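Local coordinates for protein SalCYP truncation (Salinispora tropica, PDB 7ABB) that is a truncated cytochrome P450-like protein, a mostly helical fold that binds heme c in a central pocket, at residues W78-I83 and L229-L234; N89-R94 and F211-D216; H250-P255 and P364-P369. All blocks are in the same frame, centred on the assembly; numbering follows the deposited sequence.

Contact 1: W78-I83 and L229-L234. With HEC (heme c), chain B.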
loop_
_atom_site.group_PDB
_atom_site.type_symbol
_atom_site.label_atom_id
_atom_site.label_comp_id
_atom_site.label_asym_id
_atom_site.label_seq_id
_atom_site.Cartn_x
_atom_site.Cartn_y
_atom_site.Cartn_z
ATOM N N TRP A 78 -7.120 11.811 -10.840
ATOM C CA TRP A 78 -7.223 11.181 -9.527
ATOM C C TRP A 78 -6.374 11.998 -8.561
ATOM O O TRP A 78 -5.142 11.949 -8.611
ATOM C CB TRP A 78 -6.758 9.725 -9.575
ATOM C CG TRP A 78 -7.529 8.859 -10.532
ATOM C CD1 TRP A 78 -7.353 8.773 -11.881
ATOM C CD2 TRP A 78 -8.591 7.952 -10.210
ATOM N NE1 TRP A 78 -8.237 7.870 -12.419
ATOM C CE2 TRP A 78 -9.009 7.353 -11.414
ATOM C CE3 TRP A 78 -9.227 7.588 -9.023
ATOM C CZ2 TRP A 78 -10.030 6.411 -11.463
ATOM C CZ3 TRP A 78 -10.245 6.651 -9.076
ATOM C CH2 TRP A 78 -10.636 6.075 -10.286
ATOM N N ILE A 79 -7.033 12.748 -7.691
ATOM C CA ILE A 79 -6.335 13.647 -6.772
ATOM C C ILE A 79 -5.812 12.839 -5.589
ATOM O O ILE A 79 -6.620 12.198 -4.895
ATOM C CB ILE A 79 -7.278 14.743 -6.292
ATOM C CG1 ILE A 79 -7.783 15.586 -7.470
ATOM C CG2 ILE A 79 -6.599 15.606 -5.231
ATOM C CD1 ILE A 79 -6.755 16.513 -8.042
ATOM N N PRO A 80 -4.516 12.917 -5.262
ATOM C CA PRO A 80 -3.424 13.671 -5.898
ATOM C C PRO A 80 -2.532 12.838 -6.814
ATOM O O PRO A 80 -1.507 13.325 -7.264
ATOM C CB PRO A 80 -2.620 14.159 -4.704
ATOM C CG PRO A 80 -2.756 13.035 -3.699
ATOM C CD PRO A 80 -4.112 12.399 -3.943
ATOM N N LEU A 81 -2.936 11.595 -7.080
ATOM C CA LEU A 81 -2.047 10.610 -7.692
ATOM C C LEU A 81 -1.569 11.028 -9.087
ATOM O O LEU A 81 -0.406 10.796 -9.446
ATOM C CB LEU A 81 -2.780 9.271 -7.743
ATOM C CG LEU A 81 -2.019 7.986 -8.064
ATOM C CD1 LEU A 81 -0.858 7.728 -7.102
ATOM C CD2 LEU A 81 -3.008 6.832 -8.034
ATOM N N THR A 82 -2.448 11.622 -9.895
ATOM C CA THR A 82 -2.171 11.870 -11.306
ATOM C C THR A 82 -1.942 13.340 -11.616
ATOM O O THR A 82 -1.948 13.729 -12.791
ATOM C CB THR A 82 -3.309 11.337 -12.178
ATOM O OG1 THR A 82 -4.485 12.124 -11.975
ATOM C CG2 THR A 82 -3.610 9.895 -11.838
ATOM N N ILE A 83 -1.744 14.170 -10.607
ATOM C CA ILE A 83 -1.407 15.567 -10.848
ATOM C C ILE A 83 0.037 15.778 -10.423
ATOM O O ILE A 83 0.565 15.072 -9.564
ATOM C CB ILE A 83 -2.363 16.533 -10.125
ATOM C CG1 ILE A 83 -2.383 16.226 -8.642
ATOM C CG2 ILE A 83 -3.766 16.411 -10.705
ATOM C CD1 ILE A 83 -3.129 17.237 -7.826
ATOM N N LEU A 229 -11.433 11.763 -2.033
ATOM C CA LEU A 229 -12.015 10.757 -1.150
ATOM C C LEU A 229 -12.017 9.390 -1.808
ATOM O O LEU A 229 -11.789 8.378 -1.142
ATOM C CB LEU A 229 -13.442 11.173 -0.762
ATOM C CG LEU A 229 -13.490 12.383 0.174
ATOM C CD1 LEU A 229 -14.938 12.870 0.376
ATOM C CD2 LEU A 229 -12.856 12.058 1.520
ATOM N N THR A 230 -12.257 9.346 -3.119
ATOM C CA THR A 230 -12.189 8.077 -3.840
ATOM C C THR A 230 -10.779 7.504 -3.805
ATOM O O THR A 230 -10.592 6.306 -3.569
ATOM C CB THR A 230 -12.655 8.272 -5.285
ATOM O OG1 THR A 230 -13.976 8.829 -5.278
ATOM C CG2 THR A 230 -12.687 6.947 -6.032
ATOM N N VAL A 231 -9.769 8.341 -4.055
ATOM C CA VAL A 231 -8.388 7.856 -4.039
ATOM C C VAL A 231 -8.009 7.340 -2.662
ATOM O O VAL A 231 -7.367 6.291 -2.525
ATOM C CB VAL A 231 -7.434 8.978 -4.499
ATOM C CG1 VAL A 231 -5.995 8.623 -4.187
ATOM C CG2 VAL A 231 -7.610 9.246 -5.970
ATOM N N LEU A 232 -8.412 8.058 -1.609
ATOM C CA LEU A 232 -8.104 7.601 -0.265
ATOM C C LEU A 232 -8.703 6.234 -0.001
ATOM O O LEU A 232 -8.051 5.381 0.607
ATOM C CB LEU A 232 -8.611 8.616 0.756
ATOM C CG LEU A 232 -7.815 9.917 0.758
ATOM C CD1 LEU A 232 -8.449 10.921 1.674
ATOM C CD2 LEU A 232 -6.383 9.699 1.201
ATOM N N PHE A 233 -9.935 6.004 -0.455
ATOM C CA PHE A 233 -10.541 4.688 -0.269
ATOM C C PHE A 233 -9.769 3.627 -1.037
ATOM O O PHE A 233 -9.486 2.548 -0.507
ATOM C CB PHE A 233 -11.996 4.703 -0.718
ATOM C CG PHE A 233 -12.690 3.381 -0.538
ATOM C CD1 PHE A 233 -13.283 3.065 0.660
ATOM C CD2 PHE A 233 -12.755 2.463 -1.574
ATOM C CE1 PHE A 233 -13.918 1.839 0.832
ATOM C CE2 PHE A 233 -13.408 1.236 -1.399
ATOM C CZ PHE A 233 -13.983 0.943 -0.207
ATOM N N LEU A 234 -9.438 3.915 -2.298
ATOM C CA LEU A 234 -8.812 2.905 -3.147
ATOM C C LEU A 234 -7.370 2.616 -2.734
ATOM O O LEU A 234 -6.881 1.495 -2.949
ATOM C CB LEU A 234 -8.869 3.353 -4.607
ATOM C CG LEU A 234 -10.266 3.388 -5.233
ATOM C CD1 LEU A 234 -10.188 3.991 -6.627
ATOM C CD2 LEU A 234 -10.892 2.012 -5.299
HETATM FE FE HEC B . 0.010 4.614 -0.325
HETATM C CHA HEC B . 0.856 6.662 -2.957
HETATM C CHB HEC B . 2.396 2.392 -1.374
HETATM C CHC HEC B . -0.789 2.576 2.315
HETATM C CHD HEC B . -2.599 6.645 0.490
HETATM N NA HEC B . 1.325 4.541 -1.851
HETATM C C1A HEC B . 1.570 5.509 -2.825
HETATM C C2A HEC B . 2.666 5.126 -3.691
HETATM C C3A HEC B . 3.087 3.938 -3.222
HETATM C C4A HEC B . 2.270 3.563 -2.094
HETATM C CMA HEC B . 4.218 3.051 -3.774
HETATM C CAA HEC B . 3.261 5.955 -4.886
HETATM C CBA HEC B . 2.572 5.697 -6.221
HETATM C CGA HEC B . 3.255 6.501 -7.313
HETATM O O1A HEC B . 2.694 6.460 -8.432
HETATM O O2A HEC B . 4.307 7.134 -7.030
HETATM N NB HEC B . 0.630 2.811 0.309
HETATM C C1B HEC B . 1.663 2.069 -0.233
HETATM C C2B HEC B . 1.855 0.923 0.604
HETATM C C3B HEC B . 0.992 0.991 1.635
HETATM C C4B HEC B . 0.195 2.155 1.458
HETATM C CMB HEC B . 2.946 -0.120 0.287
HETATM C CAB HEC B . 0.707 0.088 2.806
HETATM C CBB HEC B . 1.737 -0.948 3.117
HETATM N NC HEC B . -1.446 4.608 1.100
HETATM C C1C HEC B . -1.530 3.719 2.147
HETATM C C2C HEC B . -2.561 4.157 3.051
HETATM C C3C HEC B . -3.084 5.306 2.566
HETATM C C4C HEC B . -2.394 5.579 1.326
HETATM C CMC HEC B . -2.926 3.419 4.340
HETATM C CAC HEC B . -4.224 6.198 3.084
HETATM C CBC HEC B . -4.640 6.113 4.553
HETATM N ND HEC B . -0.729 6.296 -1.106
HETATM C C1D HEC B . -1.832 6.970 -0.584
HETATM C C2D HEC B . -2.045 8.142 -1.373
HETATM C C3D HEC B . -1.008 8.173 -2.439
HETATM C C4D HEC B . -0.211 6.993 -2.185
HETATM C CMD HEC B . -3.168 9.164 -1.153
HETATM C CAD HEC B . -0.813 9.222 -3.548
HETATM C CBD HEC B . 0.161 10.254 -3.034
HETATM C CGD HEC B . 0.473 11.262 -4.124
HETATM O O1D HEC B . 1.025 12.337 -3.807
HETATM O O2D HEC B . 0.159 10.961 -5.293
#

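Contact 2: N89-R94 and F211-D216. With HEC (heme c), chain B.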
loop_
_atom_site.group_PDB
_atom_site.type_symbol
_atom_site.label_atom_id
_atom_site.label_comp_id
_atom_site.label_asym_id
_atom_site.label_seq_id
_atom_site.Cartn_x
_atom_site.Cartn_y
_atom_site.Cartn_z
ATOM N N ASN A 89 1.912 19.849 -5.247
ATOM C CA ASN A 89 2.569 20.190 -3.993
ATOM C C ASN A 89 1.598 20.894 -3.043
ATOM O O ASN A 89 1.631 20.663 -1.828
ATOM C CB ASN A 89 3.808 21.034 -4.276
ATOM C CG ASN A 89 4.771 20.330 -5.240
ATOM O OD1 ASN A 89 4.913 19.098 -5.221
ATOM N ND2 ASN A 89 5.417 21.107 -6.099
ATOM N N GLU A 90 0.678 21.697 -3.582
ATOM C CA GLU A 90 -0.284 22.378 -2.720
ATOM C C GLU A 90 -1.262 21.387 -2.115
ATOM O O GLU A 90 -1.607 21.501 -0.936
ATOM C CB GLU A 90 -1.042 23.460 -3.488
ATOM C CG GLU A 90 -1.715 24.496 -2.592
ATOM C CD GLU A 90 -2.361 25.628 -3.380
ATOM O OE1 GLU A 90 -3.088 26.431 -2.757
ATOM O OE2 GLU A 90 -2.157 25.710 -4.611
ATOM N N TRP A 91 -1.729 20.415 -2.901
ATOM C CA TRP A 91 -2.590 19.378 -2.337
ATOM C C TRP A 91 -1.884 18.646 -1.207
ATOM O O TRP A 91 -2.472 18.409 -0.144
ATOM C CB TRP A 91 -2.995 18.370 -3.408
ATOM C CG TRP A 91 -4.155 18.796 -4.209
ATOM C CD1 TRP A 91 -4.136 19.278 -5.479
ATOM C CD2 TRP A 91 -5.526 18.769 -3.809
ATOM N NE1 TRP A 91 -5.411 19.550 -5.896
ATOM C CE2 TRP A 91 -6.285 19.252 -4.889
ATOM C CE3 TRP A 91 -6.183 18.381 -2.643
ATOM C CZ2 TRP A 91 -7.666 19.359 -4.842
ATOM C CZ3 TRP A 91 -7.553 18.495 -2.596
ATOM C CH2 TRP A 91 -8.283 18.980 -3.689
ATOM N N ARG A 92 -0.627 18.270 -1.419
ATOM C CA ARG A 92 0.091 17.543 -0.378
ATOM C C ARG A 92 0.264 18.411 0.869
ATOM O O ARG A 92 0.155 17.908 1.993
ATOM C CB ARG A 92 1.436 17.034 -0.899
ATOM C CG ARG A 92 1.301 15.881 -1.908
ATOM C CD ARG A 92 0.676 14.629 -1.311
ATOM N NE ARG A 92 1.495 14.057 -0.242
ATOM C CZ ARG A 92 2.230 12.946 -0.370
ATOM N NH1 ARG A 92 2.247 12.285 -1.519
ATOM N NH2 ARG A 92 2.953 12.500 0.653
ATOM N N ARG A 93 0.509 19.712 0.696
ATOM C CA ARG A 93 0.639 20.593 1.858
ATOM C C ARG A 93 -0.664 20.653 2.644
ATOM O O ARG A 93 -0.648 20.644 3.880
ATOM C CB ARG A 93 1.072 22.005 1.439
ATOM C CG ARG A 93 2.528 22.088 1.015
ATOM C CD ARG A 93 3.007 23.528 0.896
ATOM N NE ARG A 93 2.325 24.240 -0.183
ATOM C CZ ARG A 93 2.921 24.788 -1.240
ATOM N NH1 ARG A 93 2.188 25.411 -2.157
ATOM N NH2 ARG A 93 4.240 24.737 -1.384
ATOM N N ARG A 94 -1.800 20.759 1.947
ATOM C CA ARG A 94 -3.087 20.825 2.635
ATOM C C ARG A 94 -3.396 19.525 3.361
ATOM O O ARG A 94 -3.944 19.545 4.472
ATOM C CB ARG A 94 -4.201 21.159 1.643
ATOM C CG ARG A 94 -3.988 22.466 0.851
ATOM C CD ARG A 94 -4.890 23.520 1.265
ATOM N NE ARG A 94 -4.664 24.775 0.541
ATOM C CZ ARG A 94 -4.988 25.966 1.022
ATOM N NH1 ARG A 94 -5.546 26.066 2.221
ATOM N NH2 ARG A 94 -4.749 27.056 0.304
ATOM N N PHE A 211 -13.629 22.386 2.557
ATOM C CA PHE A 211 -14.528 23.438 2.116
ATOM C C PHE A 211 -13.868 24.808 2.198
ATOM O O PHE A 211 -14.335 25.753 1.554
ATOM C CB PHE A 211 -15.815 23.382 2.947
ATOM C CG PHE A 211 -16.631 22.148 2.694
ATOM C CD1 PHE A 211 -16.923 21.748 1.404
ATOM C CD2 PHE A 211 -17.087 21.374 3.746
ATOM C CE1 PHE A 211 -17.659 20.620 1.165
ATOM C CE2 PHE A 211 -17.830 20.235 3.510
ATOM C CZ PHE A 211 -18.108 19.851 2.219
ATOM N N ASP A 212 -12.781 24.926 2.954
ATOM C CA ASP A 212 -12.042 26.175 3.055
ATOM C C ASP A 212 -10.797 26.196 2.183
ATOM O O ASP A 212 -10.087 27.208 2.179
ATOM C CB ASP A 212 -11.638 26.433 4.507
ATOM C CG ASP A 212 -12.832 26.658 5.402
ATOM O OD1 ASP A 212 -13.801 27.284 4.925
ATOM O OD2 ASP A 212 -12.805 26.204 6.565
ATOM N N TRP A 213 -10.531 25.127 1.434
ATOM C CA TRP A 213 -9.278 25.012 0.697
ATOM C C TRP A 213 -9.353 25.723 -0.643
ATOM O O TRP A 213 -10.364 25.663 -1.352
ATOM C CB TRP A 213 -8.901 23.555 0.433
ATOM C CG TRP A 213 -8.457 22.789 1.640
ATOM C CD1 TRP A 213 -8.445 23.234 2.934
ATOM C CD2 TRP A 213 -7.969 21.445 1.673
ATOM N NE1 TRP A 213 -7.982 22.255 3.768
ATOM C CE2 TRP A 213 -7.701 21.132 3.032
ATOM C CE3 TRP A 213 -7.750 20.468 0.696
ATOM C CZ2 TRP A 213 -7.194 19.895 3.426
ATOM C CZ3 TRP A 213 -7.255 19.230 1.094
ATOM C CH2 TRP A 213 -6.987 18.952 2.449
ATOM N N GLU A 214 -8.249 26.365 -0.991
ATOM C CA GLU A 214 -8.001 26.863 -2.335
ATOM C C GLU A 214 -6.765 26.160 -2.873
ATOM O O GLU A 214 -5.851 25.805 -2.121
ATOM C CB GLU A 214 -7.797 28.372 -2.368
ATOM C CG GLU A 214 -9.114 29.146 -2.356
ATOM C CD GLU A 214 -8.929 30.642 -2.507
ATOM O OE1 GLU A 214 -9.941 31.368 -2.462
ATOM O OE2 GLU A 214 -7.775 31.087 -2.679
ATOM N N ILE A 215 -6.773 25.921 -4.177
ATOM C CA ILE A 215 -5.630 25.365 -4.880
ATOM C C ILE A 215 -5.397 26.259 -6.083
ATOM O O ILE A 215 -6.307 26.454 -6.897
ATOM C CB ILE A 215 -5.861 23.913 -5.322
ATOM C CG1 ILE A 215 -6.077 23.001 -4.114
ATOM C CG2 ILE A 215 -4.698 23.414 -6.162
ATOM C CD1 ILE A 215 -4.839 22.730 -3.257
ATOM N N ASP A 216 -4.194 26.815 -6.185
ATOM C CA ASP A 216 -3.853 27.706 -7.292
ATOM C C ASP A 216 -4.775 28.925 -7.314
ATOM O O ASP A 216 -5.172 29.405 -8.380
ATOM C CB ASP A 216 -3.915 26.956 -8.626
ATOM C CG ASP A 216 -3.018 27.560 -9.691
ATOM O OD1 ASP A 216 -2.259 28.505 -9.394
ATOM O OD2 ASP A 216 -3.079 27.082 -10.843
HETATM FE FE HEC B . 0.010 4.614 -0.325
HETATM C CHA HEC B . 0.856 6.662 -2.957
HETATM C CHB HEC B . 2.396 2.392 -1.374
HETATM C CHC HEC B . -0.789 2.576 2.315
HETATM C CHD HEC B . -2.599 6.645 0.490
HETATM N NA HEC B . 1.325 4.541 -1.851
HETATM C C1A HEC B . 1.570 5.509 -2.825
HETATM C C2A HEC B . 2.666 5.126 -3.691
HETATM C C3A HEC B . 3.087 3.938 -3.222
HETATM C C4A HEC B . 2.270 3.563 -2.094
HETATM C CMA HEC B . 4.218 3.051 -3.774
HETATM C CAA HEC B . 3.261 5.955 -4.886
HETATM C CBA HEC B . 2.572 5.697 -6.221
HETATM C CGA HEC B . 3.255 6.501 -7.313
HETATM O O1A HEC B . 2.694 6.460 -8.432
HETATM O O2A HEC B . 4.307 7.134 -7.030
HETATM N NB HEC B . 0.630 2.811 0.309
HETATM C C1B HEC B . 1.663 2.069 -0.233
HETATM C C2B HEC B . 1.855 0.923 0.604
HETATM C C3B HEC B . 0.992 0.991 1.635
HETATM C C4B HEC B . 0.195 2.155 1.458
HETATM C CMB HEC B . 2.946 -0.120 0.287
HETATM C CAB HEC B . 0.707 0.088 2.806
HETATM C CBB HEC B . 1.737 -0.948 3.117
HETATM N NC HEC B . -1.446 4.608 1.100
HETATM C C1C HEC B . -1.530 3.719 2.147
HETATM C C2C HEC B . -2.561 4.157 3.051
HETATM C C3C HEC B . -3.084 5.306 2.566
HETATM C C4C HEC B . -2.394 5.579 1.326
HETATM C CMC HEC B . -2.926 3.419 4.340
HETATM C CAC HEC B . -4.224 6.198 3.084
HETATM C CBC HEC B . -4.640 6.113 4.553
HETATM N ND HEC B . -0.729 6.296 -1.106
HETATM C C1D HEC B . -1.832 6.970 -0.584
HETATM C C2D HEC B . -2.045 8.142 -1.373
HETATM C C3D HEC B . -1.008 8.173 -2.439
HETATM C C4D HEC B . -0.211 6.993 -2.185
HETATM C CMD HEC B . -3.168 9.164 -1.153
HETATM C CAD HEC B . -0.813 9.222 -3.548
HETATM C CBD HEC B . 0.161 10.254 -3.034
HETATM C CGD HEC B . 0.473 11.262 -4.124
HETATM O O1D HEC B . 1.025 12.337 -3.807
HETATM O O2D HEC B . 0.159 10.961 -5.293
#

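Contact 3: H250-P255 and P364-P369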
loop_
_atom_site.group_PDB
_atom_site.type_symbol
_atom_site.label_atom_id
_atom_site.label_comp_id
_atom_site.label_asym_id
_atom_site.label_seq_id
_atom_site.Cartn_x
_atom_site.Cartn_y
_atom_site.Cartn_z
ATOM N N HIS A 250 4.699 -15.337 6.663
ATOM C CA HIS A 250 6.092 -15.698 6.857
ATOM C C HIS A 250 6.369 -16.135 8.291
ATOM O O HIS A 250 6.993 -17.183 8.519
ATOM C CB HIS A 250 6.992 -14.516 6.483
ATOM C CG HIS A 250 8.435 -14.774 6.765
ATOM N ND1 HIS A 250 9.325 -15.148 5.781
ATOM C CD2 HIS A 250 9.148 -14.688 7.911
ATOM C CE1 HIS A 250 10.521 -15.311 6.317
ATOM N NE2 HIS A 250 10.447 -15.036 7.604
ATOM N N LEU A 251 5.944 -15.333 9.279
ATOM C CA LEU A 251 6.175 -15.712 10.671
ATOM C C LEU A 251 5.541 -17.064 10.984
ATOM O O LEU A 251 6.110 -17.871 11.731
ATOM C CB LEU A 251 5.638 -14.629 11.601
ATOM C CG LEU A 251 6.296 -13.246 11.480
ATOM C CD1 LEU A 251 5.574 -12.228 12.370
ATOM C CD2 LEU A 251 7.760 -13.268 11.848
ATOM N N ALA A 252 4.361 -17.334 10.421
ATOM C CA ALA A 252 3.684 -18.606 10.671
ATOM C C ALA A 252 4.415 -19.799 10.083
ATOM O O ALA A 252 4.144 -20.926 10.489
ATOM C CB ALA A 252 2.261 -18.519 10.118
ATOM N N HIS A 253 5.343 -19.578 9.168
ATOM C CA HIS A 253 6.093 -20.610 8.465
ATOM C C HIS A 253 7.528 -20.707 8.953
ATOM O O HIS A 253 8.207 -21.696 8.641
ATOM C CB HIS A 253 6.069 -20.266 6.953
ATOM C CG HIS A 253 6.751 -21.250 6.063
ATOM N ND1 HIS A 253 6.527 -22.610 6.128
ATOM C CD2 HIS A 253 7.625 -21.057 5.051
ATOM C CE1 HIS A 253 7.258 -23.217 5.211
ATOM N NE2 HIS A 253 7.935 -22.298 4.543
ATOM N N HIS A 254 8.007 -19.712 9.695
ATOM C CA HIS A 254 9.411 -19.557 10.073
ATOM C C HIS A 254 9.493 -19.370 11.578
ATOM O O HIS A 254 9.476 -18.234 12.081
ATOM C CB HIS A 254 10.054 -18.374 9.356
ATOM C CG HIS A 254 10.317 -18.621 7.909
ATOM N ND1 HIS A 254 9.458 -18.227 6.902
ATOM C CD2 HIS A 254 11.364 -19.224 7.297
ATOM C CE1 HIS A 254 9.968 -18.585 5.733
ATOM N NE2 HIS A 254 11.122 -19.187 5.947
ATOM N N PRO A 255 9.557 -20.463 12.339
ATOM C CA PRO A 255 9.505 -20.329 13.806
ATOM C C PRO A 255 10.619 -19.463 14.370
ATOM O O PRO A 255 10.420 -18.766 15.369
ATOM C CB PRO A 255 9.620 -21.782 14.288
ATOM C CG PRO A 255 9.133 -22.604 13.157
ATOM C CD PRO A 255 9.484 -21.865 11.898
ATOM N N PRO A 364 0.669 -15.987 20.653
ATOM C CA PRO A 364 2.131 -15.968 20.506
ATOM C C PRO A 364 2.658 -17.058 19.613
ATOM O O PRO A 364 3.731 -16.880 19.022
ATOM C CB PRO A 364 2.632 -16.117 21.945
ATOM C CG PRO A 364 1.515 -16.815 22.671
ATOM C CD PRO A 364 0.260 -16.255 22.043
ATOM N N ASP A 365 1.975 -18.199 19.539
ATOM C CA ASP A 365 2.412 -19.337 18.740
ATOM C C ASP A 365 1.286 -19.694 17.780
ATOM O O ASP A 365 0.115 -19.760 18.182
ATOM C CB ASP A 365 2.758 -20.519 19.654
ATOM C CG ASP A 365 3.468 -21.646 18.929
ATOM O OD1 ASP A 365 3.794 -21.510 17.742
ATOM O OD2 ASP A 365 3.695 -22.678 19.579
ATOM N N TYR A 366 1.634 -19.891 16.514
ATOM C CA TYR A 366 0.660 -20.127 15.463
ATOM C C TYR A 366 1.427 -20.702 14.280
ATOM O O TYR A 366 2.660 -20.644 14.232
ATOM C CB TYR A 366 -0.112 -18.830 15.099
ATOM C CG TYR A 366 0.811 -17.666 14.787
ATOM C CD1 TYR A 366 1.342 -16.884 15.805
ATOM C CD2 TYR A 366 1.218 -17.434 13.489
ATOM C CE1 TYR A 366 2.226 -15.860 15.528
ATOM C CE2 TYR A 366 2.077 -16.425 13.204
ATOM C CZ TYR A 366 2.586 -15.661 14.225
ATOM O OH TYR A 366 3.474 -14.651 13.923
ATOM N N ARG A 367 0.686 -21.204 13.296
ATOM C CA ARG A 367 1.322 -21.839 12.152
ATOM C C ARG A 367 0.365 -21.842 10.965
ATOM O O ARG A 367 -0.832 -21.611 11.097
ATOM C CB ARG A 367 1.788 -23.265 12.486
ATOM C CG ARG A 367 0.641 -24.235 12.757
ATOM C CD ARG A 367 1.104 -25.608 13.233
ATOM N NE ARG A 367 1.769 -25.528 14.522
ATOM C CZ ARG A 367 2.341 -26.560 15.146
ATOM N NH1 ARG A 367 2.300 -27.787 14.612
ATOM N NH2 ARG A 367 2.927 -26.393 16.327
ATOM N N LEU A 368 0.908 -22.138 9.803
ATOM C CA LEU A 368 0.050 -22.420 8.668
ATOM C C LEU A 368 -0.477 -23.851 8.789
ATOM O O LEU A 368 0.143 -24.698 9.433
ATOM C CB LEU A 368 0.824 -22.226 7.361
ATOM C CG LEU A 368 1.410 -20.816 7.217
ATOM C CD1 LEU A 368 2.176 -20.717 5.880
ATOM C CD2 LEU A 368 0.360 -19.739 7.319
ATOM N N PRO A 369 -1.634 -24.151 8.185
ATOM C CA PRO A 369 -2.262 -25.472 8.418
ATOM C C PRO A 369 -1.322 -26.632 8.156
ATOM O O PRO A 369 -1.196 -27.544 8.990
ATOM C CB PRO A 369 -3.455 -25.445 7.459
ATOM C CG PRO A 369 -3.856 -23.959 7.460
ATOM C CD PRO A 369 -2.534 -23.226 7.465
#

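Contact 1: W78-I83 and L229-L234
V231 meets the loop W78-I83 with both of its methyls. V231 CG2 lies 3.7 Å from W78 CB, near the plane of the indole and at its edge. V231 CG1 faces P80 CD at a looser 4.2 Å. The same V231 CG2 also sits 3.3 Å from I79 O. CG2 stands anti to the carbonyl carbon of V231 (chi1 167° sets CG1 anti to N), and this turns it to the loop. The far end of the indole is used too. W78 CZ3 approaches L234 CD1 at 3.6 Å and T230 CG2 at 3.9 Å, both obliquely. T230 meets the indole with its methyl; its OG1 is bonded to E226 O, one turn back in helix 222-235.

The loop has its own bracing. W78 N donates to T82 OG1 at 2.9 Å, and T82 N bonds back to W78 O. A cis peptide precedes P80, which opens a type I turn ending at I83. P80 and L81 lie against a propionate of heme c; L81 CA is 3.3 Å from heme c O2D. F183 packs on W78 from helix 182-199.

Between the two segments the touching is side-chain packing. The polar tie of loop to helix lies just beside it, where I79 N is hydrogen-bonded to S227 OG of helix 222-235. I79 O, buried against valine carbons, is left with no partner in the model.

Contact 2: N89-R94 and F211-D216
E90 and R94 reach from helix 86-95 to the strand 214-215 through different torsions. E90 has CG anti to its backbone N (chi1 -161°), and its chain is extended beyond that. R94 has CG beside its own N, and the bend at chi2 (-109°) places R94 CD over the W213 indole, 3.7 Å from W213 CG. The strand belongs to a two-stranded beta hairpin with 218-219, so the contact sets a helix of this P450-like fold against a small hairpin.

The E90 carboxylate takes a hydrogen bond from D216 N to E90 OE2, 2.8 Å long, on the syn side and 26° out of its plane. E90 OE1 forms a longer salt bridge with R94 NH2 at 3.5 Å. R94 NH2 also lies 2.9 Å from E214 O. The positive charge probably eases the approach of OE1 to this carbonyl, since both oxygens are acceptors. One face of the guanidinium covers E214 N, a buried atom with no partner in the model.

Beside the charged groups, aliphatic carbons pack on two indoles. I215 CD1 stands over the five-membered ring of W91, 4.0 Å from its centroid. CG1 lies over the same indole, nearer its rim. W91 CZ3 comes to the edge of W213 near its plane. On the heme side of the helix, R92 NH1 binds propionate O1D and Q341 O. R94 CB sits over the face of W213, 3.4 Å from the centroid of its six-membered ring.

Contact 3: H250-P255 and P364-P369
A252 puts its CB methyl between Y366 and L368, and this small bump fills the hollow they form. A252 CB is 3.7 Å from Y366 CD2 and 3.6 Å from L368 CD2. The methyl meets the phenol ring at its edge, near the ring plane. L251 CB touches the same edge farther out, 3.2 Å from Y366 OH. Y366 CG occupies the crowded position between backbone N and carbonyl carbon (chi1 52°), and the ring it carries runs beside the helix, with CD2 at A252 and OH at L251. L368 spreads its other methyl, CD1, against H253 CB at 4.1 Å.

The backbones come closest at A252 and R367, whose CA atoms are 4.3 Å apart. A252 O receives a CA-H...O contact from R367 CA at 3.4 Å. Beside the contact, H250 O accepts from H253 N and from H254 ND1, which arrive from opposite faces of its plane. H254 then stands as N-cap of the next helix.

The loop P364-P369 runs between helix 345-362 and strand 385-387. W359 meets the Y366 ring edge-to-face, and R258 of helix 255-263 makes a cation-pi contact with it. R367 shares backbone bonds with V387, so residues L251-H253 pack on a loop tied to strand 385-387.

Contacts 1 and 2 are neighbours, with centres 14 Å apart, and contact 2 is nested along the chain inside the loop that contact 1 closes. They meet through I79 and I83, which pack on W91, and both touch heme c. Contact 1 is buried, and side-chain packing joins its segments. Contact 2 lies farther out, its centre about 23 Å from the chain centre, and adds charged groups to its aromatic packing. Contact 3 is on the opposite side of the chain's centre, equally peripheral yet largely buried, and has no part in the heme site. There an alanine methyl sits between a tyrosine ring edge and a leucine. Helices 222-235 and 238-253, used by contacts 1 and 3, are consecutive.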